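Local coordinates for hypothetical protein (PDB 2FZF) that is of unknown function but belongs to the rubrerythrin family of the ferritin clan, whose members are typically di-iron four-helix-bundle proteins, at residues Glu23-Ala28 and Leu125-Met130; Ala67-Leu72 and Arg141-Met146. All blocks are in the same frame, centred on the assembly; numbering follows the deposited sequence.

Interaction 1 of 2, residues Glu23-Ala28 and Leu125-Met130; sequences ELLGMA and LKLEEM
Leu24 lays its outer methyl against Leu127, with CD1 of Leu24 3.5 Å from CD1 of Leu127. The same Leu127 methyl is 3.8 Å from CB of Leu24, lying along that side chain from CB to CD1, and the two side chains run antiparallel alongside each other. Leu127 uses its second branch on the neighbouring residue: its CD2 stands 4.1 Å from CD2 of Leu25, whose side chain it meets at a slant. The CB of Leu25 is directed past the partner helix, and only the end of the side chain comes near it. Its CG lies opposite the carbonyl carbon (chi1 -74°), and CD2, the methyl turned aside rather than the extended CD1, faces Leu127. At the margin Met130 lies roughly perpendicular to Leu24, its SD 4.2 Å from Leu24 CD1. The two helices, 21-44 and 103-129, are members of the helical bundle of the rubrerythrin family, and they meet here near the start of the first and in the late part of the second. Phe19 packs on Leu24, Met16 and Met140 on Leu127, and Tyr73 on Leu25, closing the cluster from loops and from two further helices. Every contact between the two segments is made by aliphatic carbon or thioether sulfur, which implies cohesion through shape and exclusion of water, with little directional preference.

Interaction 2 of 2, residues Ala67-Leu72 and Arg141-Met146; sequences ALLRKL and RYLADM
Leu69 and Leu143 form the closest contact between two helices of the ferritin-like bundle, 63-76 and 134-164, with CD2 of Leu69 3.8 Å from CD1 of Leu143. Their side chains meet on a slant. Chi1 is nearly the same in both, and the difference in reach comes from where each CB points: that of Leu143 faces the partner, whereas Leu69 sets off along the flank and arrives with the end of its branch. One residue earlier on each helix, Leu68 brings CD1 to 4.4 Å from CE1 of Tyr142, a looser apolar touch that approaches the ring obliquely. In the next shell Tyr124 of helix 103-129 packs on both Leu69 and Leu143, Ala28 and Ile29 of helix 21-44 cover Leu69, and His65 lies on Leu143. Tyr142 is held from outside the chain as well: its OH is hydrogen-bonded to Lys54 NZ and Glu157 OE2 of the second subunit, and Leu160 of that subunit packs on it. Two bonds to one hydroxyl probably fix the phenol end and link helix 134-164 to the second subunit. Within its own helix, CG of Met146 lies over one ring face, 3.8 Å above the plane of Tyr142 and displaced toward the rim.

In the fold
Interactions 1 and 2 lie on the same side of the chain's centre, their own centres about 10 Å apart. Both are buried in the core but for one partly exposed residue each, Met130 and Leu68 respectively. Between them they draw on four helices of one bundle, a different pair each, and their segments alternate along the chain. Apolar packing joins them directly: Ala28 CB rests 3.6 Å from Leu69 CD1. A weak, long ion pair between Glu128 and Arg141 adds a polar link. Leucines carry both contacts, but the surroundings differ. Interaction 1 is closed by loop residues and helices of its own chain, whereas interaction 2 includes an aromatic ring and borders the second subunit, where polar partners meet the tyrosine hydroxyl.

Interaction 1 of 2, residues Glu23-Ala28 and Leu125-Met130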
loop_
_atom_site.group_PDB
_atom_site.type_symbol
_atom_site.label_atom_id
_atom_site.label_comp_id
_atom_site.label_asym_id
_atom_site.label_seq_id
_atom_site.Cartn_x
_atom_site.Cartn_y
_atom_site.Cartn_z
ATOM N N GLU A 23 6.367 -20.162 -18.635
ATOM C CA GLU A 23 6.315 -20.960 -17.417
ATOM C C GLU A 23 6.179 -20.027 -16.235
ATOM O O GLU A 23 5.396 -20.268 -15.310
ATOM C CB GLU A 23 7.585 -21.791 -17.271
ATOM C CG GLU A 23 7.517 -23.129 -17.982
ATOM C CD GLU A 23 8.763 -23.970 -17.771
ATOM O OE1 GLU A 23 8.653 -25.210 -17.870
ATOM O OE2 GLU A 23 9.843 -23.391 -17.515
ATOM N N LEU A 24 6.958 -18.956 -16.274
ATOM C CA LEU A 24 6.914 -17.971 -15.220
ATOM C C LEU A 24 5.522 -17.345 -15.215
ATOM O O LEU A 24 4.847 -17.339 -14.187
ATOM C CB LEU A 24 8.007 -16.913 -15.429
ATOM C CG LEU A 24 9.448 -17.411 -15.216
ATOM C CD1 LEU A 24 10.429 -16.269 -15.427
ATOM C CD2 LEU A 24 9.598 -17.983 -13.813
ATOM N N LEU A 25 5.070 -16.839 -16.357
ATOM C CA LEU A 25 3.740 -16.253 -16.386
ATOM C C LEU A 25 2.711 -17.235 -15.829
ATOM O O LEU A 25 1.772 -16.823 -15.154
ATOM C CB LEU A 25 3.347 -15.825 -17.798
ATOM C CG LEU A 25 4.041 -14.564 -18.324
ATOM C CD1 LEU A 25 3.696 -14.417 -19.772
ATOM C CD2 LEU A 25 3.624 -13.339 -17.556
ATOM N N GLY A 26 2.883 -18.527 -16.091
ATOM C CA GLY A 26 1.943 -19.491 -15.550
ATOM C C GLY A 26 2.010 -19.492 -14.023
ATOM O O GLY A 26 0.996 -19.590 -13.332
ATOM N N MET A 27 3.231 -19.392 -13.506
ATOM C CA MET A 27 3.484 -19.352 -12.073
ATOM C C MET A 27 2.770 -18.152 -11.475
ATOM O O MET A 27 2.089 -18.273 -10.454
ATOM C CB MET A 27 4.989 -19.239 -11.805
ATOM C CG MET A 27 5.752 -20.545 -11.985
ATOM S SD MET A 27 7.505 -20.502 -11.448
ATOM C CE MET A 27 7.343 -19.618 -9.907
ATOM N N ALA A 28 2.942 -17.000 -12.127
ATOM C CA ALA A 28 2.326 -15.735 -11.707
ATOM C C ALA A 28 0.820 -15.895 -11.573
ATOM O O ALA A 28 0.246 -15.594 -10.534
ATOM C CB ALA A 28 2.638 -14.651 -12.714
ATOM N N LEU A 125 9.237 -7.498 -10.639
ATOM C CA LEU A 125 10.321 -6.550 -10.897
ATOM C C LEU A 125 11.282 -7.200 -11.873
ATOM O O LEU A 125 11.782 -6.554 -12.794
ATOM C CB LEU A 125 11.070 -6.235 -9.605
ATOM C CG LEU A 125 10.697 -4.905 -8.951
ATOM C CD1 LEU A 125 11.425 -4.748 -7.618
ATOM C CD2 LEU A 125 11.046 -3.777 -9.914
ATOM N N LYS A 126 11.536 -8.489 -11.655
ATOM C CA LYS A 126 12.430 -9.241 -12.515
ATOM C C LYS A 126 11.754 -9.506 -13.851
ATOM O O LYS A 126 12.328 -9.245 -14.908
ATOM C CB LYS A 126 12.839 -10.570 -11.867
ATOM C CG LYS A 126 13.615 -11.508 -12.819
ATOM C CD LYS A 126 14.820 -10.818 -13.510
ATOM C CE LYS A 126 15.361 -11.639 -14.693
ATOM N NZ LYS A 126 15.798 -13.016 -14.301
ATOM N N LEU A 127 10.530 -10.020 -13.798
ATOM C CA LEU A 127 9.771 -10.325 -15.004
ATOM C C LEU A 127 9.713 -9.084 -15.877
ATOM O O LEU A 127 9.628 -9.170 -17.103
ATOM C CB LEU A 127 8.358 -10.778 -14.636
ATOM C CG LEU A 127 7.852 -12.067 -15.286
ATOM C CD1 LEU A 127 8.805 -13.207 -14.977
ATOM C CD2 LEU A 127 6.463 -12.393 -14.772
ATOM N N GLU A 128 9.764 -7.922 -15.234
ATOM C CA GLU A 128 9.729 -6.664 -15.963
ATOM C C GLU A 128 10.937 -6.524 -16.867
ATOM O O GLU A 128 10.830 -6.056 -18.004
ATOM C CB GLU A 128 9.712 -5.486 -15.003
ATOM C CG GLU A 128 9.996 -4.180 -15.711
ATOM C CD GLU A 128 9.982 -3.005 -14.781
ATOM O OE1 GLU A 128 10.669 -3.067 -13.736
ATOM O OE2 GLU A 128 9.286 -2.019 -15.099
ATOM N N GLU A 129 12.093 -6.910 -16.340
ATOM C CA GLU A 129 13.334 -6.827 -17.086
ATOM C C GLU A 129 13.503 -8.027 -18.008
ATOM O O GLU A 129 14.099 -7.900 -19.077
ATOM C CB GLU A 129 14.517 -6.738 -16.123
ATOM C CG GLU A 129 14.413 -5.612 -15.083
ATOM C CD GLU A 129 14.281 -4.212 -15.693
ATOM O OE1 GLU A 129 14.319 -3.226 -14.917
ATOM O OE2 GLU A 129 14.134 -4.092 -16.934
ATOM N N MET A 130 12.969 -9.180 -17.591
ATOM C CA MET A 130 13.054 -10.431 -18.354
ATOM C C MET A 130 12.058 -10.439 -19.533
ATOM O O MET A 130 11.795 -11.482 -20.131
ATOM C CB MET A 130 12.836 -11.637 -17.396
ATOM C CG MET A 130 13.304 -13.025 -17.908
ATOM S SD MET A 130 13.869 -14.249 -16.662
ATOM C CE MET A 130 15.625 -14.027 -16.736
#

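Interaction 2 of 2, residues Ala67-Leu72 and Arg141-Met146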
loop_
_atom_site.group_PDB
_atom_site.type_symbol
_atom_site.label_atom_id
_atom_site.label_comp_id
_atom_site.label_asym_id
_atom_site.label_seq_id
_atom_site.Cartn_x
_atom_site.Cartn_y
_atom_site.Cartn_z
ATOM N N ALA A 67 -6.844 -11.868 -14.327
ATOM C CA ALA A 67 -7.346 -11.549 -15.654
ATOM C C ALA A 67 -6.328 -10.706 -16.422
ATOM O O ALA A 67 -6.216 -10.839 -17.637
ATOM C CB ALA A 67 -8.683 -10.817 -15.550
ATOM N N LEU A 68 -5.586 -9.848 -15.721
ATOM C CA LEU A 68 -4.583 -9.014 -16.381
ATOM C C LEU A 68 -3.434 -9.850 -16.931
ATOM O O LEU A 68 -2.945 -9.612 -18.039
ATOM C CB LEU A 68 -4.016 -7.959 -15.420
ATOM C CG LEU A 68 -4.919 -6.775 -15.025
ATOM C CD1 LEU A 68 -4.060 -5.690 -14.388
ATOM C CD2 LEU A 68 -5.638 -6.208 -16.251
ATOM N N LEU A 69 -3.002 -10.832 -16.155
ATOM C CA LEU A 69 -1.906 -11.691 -16.565
ATOM C C LEU A 69 -2.327 -12.612 -17.693
ATOM O O LEU A 69 -1.561 -12.841 -18.621
ATOM C CB LEU A 69 -1.425 -12.534 -15.383
ATOM C CG LEU A 69 -0.628 -11.871 -14.267
ATOM C CD1 LEU A 69 -0.443 -12.840 -13.130
ATOM C CD2 LEU A 69 0.701 -11.421 -14.807
ATOM N N ARG A 70 -3.550 -13.135 -17.603
ATOM C CA ARG A 70 -4.072 -14.062 -18.603
ATOM C C ARG A 70 -4.145 -13.354 -19.945
ATOM O O ARG A 70 -4.003 -13.974 -21.004
ATOM C CB ARG A 70 -5.463 -14.585 -18.195
ATOM C CG ARG A 70 -5.531 -15.023 -16.731
ATOM C CD ARG A 70 -6.427 -16.221 -16.431
ATOM N NE ARG A 70 -5.939 -17.473 -17.009
ATOM C CZ ARG A 70 -6.050 -18.674 -16.433
ATOM N NH1 ARG A 70 -6.624 -18.803 -15.243
ATOM N NH2 ARG A 70 -5.611 -19.757 -17.068
ATOM N N LYS A 71 -4.359 -12.046 -19.890
ATOM C CA LYS A 71 -4.436 -11.258 -21.099
ATOM C C LYS A 71 -3.060 -11.149 -21.714
ATOM O O LYS A 71 -2.895 -11.333 -22.923
ATOM C CB LYS A 71 -4.976 -9.855 -20.818
ATOM C CG LYS A 71 -5.032 -9.013 -22.088
ATOM C CD LYS A 71 -5.777 -7.710 -21.917
ATOM C CE LYS A 71 -5.688 -6.888 -23.191
ATOM N NZ LYS A 71 -6.446 -5.608 -23.125
ATOM N N LEU A 72 -2.068 -10.846 -20.884
ATOM C CA LEU A 72 -0.705 -10.717 -21.373
ATOM C C LEU A 72 -0.270 -12.059 -21.973
ATOM O O LEU A 72 0.170 -12.108 -23.116
ATOM C CB LEU A 72 0.237 -10.314 -20.227
ATOM C CG LEU A 72 1.542 -9.560 -20.559
ATOM C CD1 LEU A 72 2.380 -9.448 -19.311
ATOM C CD2 LEU A 72 2.327 -10.284 -21.620
ATOM N N ARG A 141 5.642 -3.532 -13.971
ATOM C CA ARG A 141 5.953 -2.458 -13.035
ATOM C C ARG A 141 4.700 -2.117 -12.212
ATOM O O ARG A 141 4.764 -1.984 -10.990
ATOM C CB ARG A 141 6.428 -1.232 -13.829
ATOM C CG ARG A 141 7.017 -0.096 -13.000
ATOM C CD ARG A 141 8.354 -0.484 -12.393
ATOM N NE ARG A 141 9.006 0.626 -11.701
ATOM C CZ ARG A 141 10.298 0.645 -11.374
ATOM N NH1 ARG A 141 10.813 1.691 -10.745
ATOM N NH2 ARG A 141 11.084 -0.377 -11.685
ATOM N N TYR A 142 3.562 -1.981 -12.890
ATOM C CA TYR A 142 2.295 -1.674 -12.225
ATOM C C TYR A 142 1.943 -2.760 -11.208
ATOM O O TYR A 142 1.544 -2.463 -10.083
ATOM C CB TYR A 142 1.175 -1.550 -13.271
ATOM C CG TYR A 142 -0.223 -1.454 -12.692
ATOM C CD1 TYR A 142 -0.983 -2.605 -12.452
ATOM C CD2 TYR A 142 -0.773 -0.216 -12.345
ATOM C CE1 TYR A 142 -2.253 -2.525 -11.877
ATOM C CE2 TYR A 142 -2.039 -0.123 -11.768
ATOM C CZ TYR A 142 -2.774 -1.280 -11.536
ATOM O OH TYR A 142 -4.017 -1.191 -10.948
ATOM N N LEU A 143 2.095 -4.017 -11.628
ATOM C CA LEU A 143 1.815 -5.162 -10.779
ATOM C C LEU A 143 2.775 -5.182 -9.569
ATOM O O LEU A 143 2.341 -5.364 -8.421
ATOM C CB LEU A 143 1.922 -6.460 -11.600
ATOM C CG LEU A 143 0.805 -6.757 -12.616
ATOM C CD1 LEU A 143 1.225 -7.879 -13.560
ATOM C CD2 LEU A 143 -0.468 -7.128 -11.884
ATOM N N ALA A 144 4.067 -4.974 -9.829
ATOM C CA ALA A 144 5.075 -4.934 -8.775
ATOM C C ALA A 144 4.828 -3.823 -7.732
ATOM O O ALA A 144 4.935 -4.064 -6.524
ATOM C CB ALA A 144 6.459 -4.762 -9.387
ATOM N N ASP A 145 4.506 -2.610 -8.186
ATOM C CA ASP A 145 4.254 -1.506 -7.259
ATOM C C ASP A 145 2.996 -1.722 -6.425
ATOM O O ASP A 145 2.955 -1.378 -5.235
ATOM C CB ASP A 145 4.192 -0.171 -8.011
ATOM C CG ASP A 145 5.585 0.360 -8.362
ATOM O OD1 ASP A 145 6.584 -0.206 -7.849
ATOM O OD2 ASP A 145 5.678 1.340 -9.135
ATOM N N MET A 146 1.979 -2.294 -7.060
ATOM C CA MET A 146 0.735 -2.633 -6.395
ATOM C C MET A 146 1.052 -3.672 -5.312
ATOM O O MET A 146 0.548 -3.584 -4.205
ATOM C CB MET A 146 -0.260 -3.240 -7.396
ATOM C CG MET A 146 -1.055 -2.234 -8.229
ATOM S SD MET A 146 -1.813 -0.951 -7.212
ATOM C CE MET A 146 -2.984 -1.892 -6.175
#